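Local coordinates for protein beta-lactamase (Mycobacterium tuberculosis, PDB 4WHI) that is the C-terminal domain of a mycobacterial penicillin-binding protein of the beta-lactamase family; its own role is unknown, at residues Arg16-Tyr21 with Asp61-Thr66. Sequence-based numbering, arbitrary orientation.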
ATOM      1  N   ARG A  16       6.624  11.183   4.474  1.00 15.22           N
ATOM      2  CA  ARG A  16       7.294  12.140   3.586  1.00 15.41           C
ATOM      3  C   ARG A  16       6.238  12.889   2.767  1.00 14.44           C
ATOM      4  O   ARG A  16       5.090  12.448   2.701  1.00 14.05           O
ATOM      5  CB  ARG A  16       8.238  11.406   2.619  1.00 17.44           C
ATOM      6  CG  ARG A  16       9.503  10.832   3.248  1.00 22.29           C
ATOM      7  CD  ARG A  16      10.438  10.234   2.198  1.00 28.81           C
ATOM      8  NE  ARG A  16      11.856  10.477   2.509  1.00 40.13           N
ATOM      9  CZ  ARG A  16      12.607  11.468   2.017  1.00 49.57           C
ATOM     10  NH1 ARG A  16      12.118  12.355   1.154  1.00 51.89           N
ATOM     11  NH2 ARG A  16      13.878  11.573   2.391  1.00 64.70           N
ATOM     12  N   PRO A  17       6.617  14.018   2.133  1.00 14.46           N
ATOM     13  CA  PRO A  17       5.729  14.624   1.132  1.00 13.89           C
ATOM     14  C   PRO A  17       5.249  13.536   0.169  1.00 13.05           C
ATOM     15  O   PRO A  17       6.048  12.696  -0.241  1.00 13.72           O
ATOM     16  CB  PRO A  17       6.631  15.631   0.420  1.00 15.34           C
ATOM     17  CG  PRO A  17       7.716  15.950   1.397  1.00 16.19           C
ATOM     18  CD  PRO A  17       7.906  14.728   2.243  1.00 15.97           C
ATOM     19  N   LEU A  18       3.962  13.528  -0.165  1.00 13.07           N
ATOM     20  CA  LEU A  18       3.384  12.373  -0.857  1.00 12.26           C
ATOM     21  C   LEU A  18       3.973  12.131  -2.251  1.00 12.03           C
ATOM     22  O   LEU A  18       4.017  10.994  -2.707  1.00 12.76           O
ATOM     23  CB  LEU A  18       1.858  12.452  -0.879  1.00 12.67           C
ATOM     24  CG  LEU A  18       1.184  12.300   0.491  1.00 13.42           C
ATOM     25  CD1 LEU A  18      -0.323  12.387   0.350  1.00 14.08           C
ATOM     26  CD2 LEU A  18       1.581  11.002   1.190  1.00 12.44           C
ATOM     27  N   ASN A  19       4.459  13.177  -2.909  1.00 12.19           N
ATOM     28  CA  ASN A  19       5.116  13.002  -4.207  1.00 13.84           C
ATOM     29  C   ASN A  19       6.257  11.987  -4.150  1.00 13.97           C
ATOM     30  O   ASN A  19       6.543  11.324  -5.141  1.00 14.72           O
ATOM     31  CB  ASN A  19       5.641  14.339  -4.746  1.00 14.71           C
ATOM     32  CG  ASN A  19       6.953  14.761  -4.106  1.00 16.30           C
ATOM     33  OD1 ASN A  19       6.985  15.433  -3.068  1.00 20.77           O
ATOM     34  ND2 ASN A  19       8.045  14.384  -4.733  1.00 13.19           N
ATOM     35  N   ASP A  20       6.917  11.883  -2.996  1.00 13.93           N
ATOM     36  CA  ASP A  20       8.074  10.988  -2.860  1.00 16.16           C
ATOM     37  C   ASP A  20       7.746   9.525  -3.124  1.00 15.40           C
ATOM     38  O   ASP A  20       8.616   8.771  -3.554  1.00 18.17           O
ATOM     39  CB  ASP A  20       8.708  11.114  -1.472  1.00 17.55           C
ATOM     40  CG  ASP A  20       9.608  12.317  -1.347  1.00 23.93           C
ATOM     41  OD1 ASP A  20       9.924  12.965  -2.374  1.00 26.91           O
ATOM     42  OD2 ASP A  20      10.011  12.610  -0.204  1.00 28.75           O
ATOM     43  N   TYR A  21       6.499   9.133  -2.871  1.00 13.67           N
ATOM     44  CA  TYR A  21       6.080   7.734  -3.021  1.00 13.25           C
ATOM     45  C   TYR A  21       5.596   7.373  -4.423  1.00 11.89           C
ATOM     46  O   TYR A  21       5.508   6.186  -4.776  1.00 12.27           O
ATOM     47  CB  TYR A  21       4.988   7.421  -2.009  1.00 13.33           C
ATOM     48  CG  TYR A  21       5.374   7.724  -0.576  1.00 14.12           C
ATOM     49  CD1 TYR A  21       6.273   6.920   0.109  1.00 15.43           C
ATOM     50  CD2 TYR A  21       4.831   8.818   0.096  1.00 13.98           C
ATOM     51  CE1 TYR A  21       6.620   7.191   1.426  1.00 15.55           C
ATOM     52  CE2 TYR A  21       5.172   9.094   1.411  1.00 13.84           C
ATOM     53  CZ  TYR A  21       6.063   8.280   2.071  1.00 14.59           C
ATOM     54  OH  TYR A  21       6.396   8.557   3.376  1.00 15.94           O
ATOM     55  N   ASP A  61       6.862   5.573   6.747  1.00 14.68           N
ATOM     56  CA  ASP A  61       6.738   5.315   5.311  1.00 14.79           C
ATOM     57  C   ASP A  61       5.855   4.096   5.011  1.00 13.52           C
ATOM     58  O   ASP A  61       5.873   3.571   3.900  1.00 12.92           O
ATOM     59  CB  ASP A  61       8.120   5.121   4.688  1.00 16.87           C
ATOM     60  CG  ASP A  61       8.982   6.358   4.786  1.00 19.30           C
ATOM     61  OD1 ASP A  61       8.480   7.482   4.554  1.00 19.50           O
ATOM     62  OD2 ASP A  61      10.173   6.204   5.102  1.00 23.99           O
ATOM     63  N   THR A  62       5.089   3.653   6.003  1.00 12.90           N
ATOM     64  CA  THR A  62       4.179   2.532   5.837  1.00 12.59           C
ATOM     65  C   THR A  62       2.745   3.039   5.715  1.00 11.66           C
ATOM     66  O   THR A  62       2.310   3.893   6.479  1.00 11.41           O
ATOM     67  CB  THR A  62       4.306   1.538   7.012  1.00 14.18           C
ATOM     68  OG1 THR A  62       5.643   1.022   7.046  1.00 17.37           O
ATOM     69  CG2 THR A  62       3.324   0.368   6.865  1.00 14.80           C
ATOM     70  N   PHE A  63       2.044   2.509   4.715  1.00 11.80           N
ATOM     71  CA  PHE A  63       0.642   2.768   4.459  1.00 10.36           C
ATOM     72  C   PHE A  63      -0.101   1.436   4.498  1.00 10.90           C
ATOM     73  O   PHE A  63       0.513   0.361   4.536  1.00 11.80           O
ATOM     74  CB  PHE A  63       0.475   3.409   3.070  1.00 10.68           C
ATOM     75  CG  PHE A  63       1.064   4.787   2.962  1.00 11.63           C
ATOM     76  CD1 PHE A  63       2.439   4.962   2.847  1.00 12.63           C
ATOM     77  CD2 PHE A  63       0.245   5.915   2.967  1.00 12.45           C
ATOM     78  CE1 PHE A  63       2.983   6.232   2.749  1.00 13.03           C
ATOM     79  CE2 PHE A  63       0.796   7.192   2.866  1.00 13.15           C
ATOM     80  CZ  PHE A  63       2.162   7.343   2.760  1.00 13.12           C
ATOM     81  N   THR A  64      -1.425   1.498   4.498  1.00 11.72           N
ATOM     82  CA  THR A  64      -2.227   0.292   4.369  1.00 12.99           C
ATOM     83  C   THR A  64      -3.286   0.455   3.298  1.00 12.99           C
ATOM     84  O   THR A  64      -3.654   1.575   2.915  1.00 11.48           O
ATOM     85  CB  THR A  64      -2.919  -0.103   5.691  1.00 13.85           C
ATOM     86  OG1 THR A  64      -3.788   0.949   6.105  1.00 15.56           O
ATOM     87  CG2 THR A  64      -1.901  -0.428   6.809  1.00 14.76           C
ATOM     88  N   PHE A  65      -3.769  -0.681   2.813  1.00 13.63           N
ATOM     89  CA  PHE A  65      -4.958  -0.709   1.990  1.00 13.59           C
ATOM     90  C   PHE A  65      -5.887  -1.817   2.482  1.00 13.72           C
ATOM     91  O   PHE A  65      -5.477  -2.702   3.250  1.00 13.57           O
ATOM     92  CB  PHE A  65      -4.614  -0.852   0.505  1.00 14.28           C
ATOM     93  CG  PHE A  65      -3.822  -2.084   0.162  1.00 14.36           C
ATOM     94  CD1 PHE A  65      -2.443  -2.119   0.335  1.00 14.65           C
ATOM     95  CD2 PHE A  65      -4.448  -3.196  -0.387  1.00 15.01           C
ATOM     96  CE1 PHE A  65      -1.711  -3.248   0.007  1.00 14.93           C
ATOM     97  CE2 PHE A  65      -3.718  -4.327  -0.722  1.00 17.21           C
ATOM     98  CZ  PHE A  65      -2.349  -4.353  -0.526  1.00 15.48           C
ATOM     99  N   THR A  66      -7.145  -1.740   2.071  1.00 14.22           N
ATOM    100  CA  THR A  66      -8.147  -2.724   2.478  1.00 14.08           C
ATOM    101  C   THR A  66      -8.511  -3.586   1.274  1.00 13.93           C
ATOM    102  O   THR A  66      -8.713  -3.076   0.172  1.00 13.87           O
ATOM    103  CB  THR A  66      -9.402  -2.054   3.078  1.00 15.65           C
ATOM    104  OG1 THR A  66      -9.863  -1.012   2.211  1.00 17.90           O
ATOM    105  CG2 THR A  66      -9.090  -1.449   4.449  1.00 18.85           C
TER
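Tyr21 presents one ring face to the edge of Phe63, while Asp61 OD1 sits at the tyrosine's own rim, near the ring plane. The pair is a T-shaped (edge-to-face) stack, with centroids 5.0 Å apart and planes at 77°; Phe63 CE1 stands 3.7 Å above the Tyr21 plane, over its centre. The stack illustrates how the loop leading into the first strand of an antiparallel sheet, here in the DUF3471 family, can be packed onto an inner strand: residues 18-21 coil just before strand 23-25, and strand 62-66 lies in the middle of the sheet. Phe63 CZ reaches both Tyr21 CE2 (3.7 Å) and Leu18 CD2 (4.0 Å), the leucine methyl approaching the phenylalanine ring obliquely. Leu42 from strand 41-46 touches Leu18, Tyr21 and Phe63 alike, and His57 meets Phe63 edge-to-face, which makes the stack part of the apolar core. Tyr21 CB points toward the strand, and chi1 of -55° sets CG beside the backbone N, anti to the carbonyl carbon; the phenol ends between two polar partners. Tyr21 OH donates to Asp61 OD1 at 2.6 Å, a short bond to the anti lone pair, with ring and carboxylate planes 64° apart. The same oxygen accepts the backbone N-H of Arg16, at 2.9 Å from Arg16 N to Tyr21 OH, so two bonds grip the oxygen and fix the position of the ring's tip. The Arg16 guanidinium turns back to Asp20 in a salt bridge from NH1 to OD2, whereas its aliphatic chain passes the other acid, Arg16 CG lying 3.7 Å from Asp61 OD1.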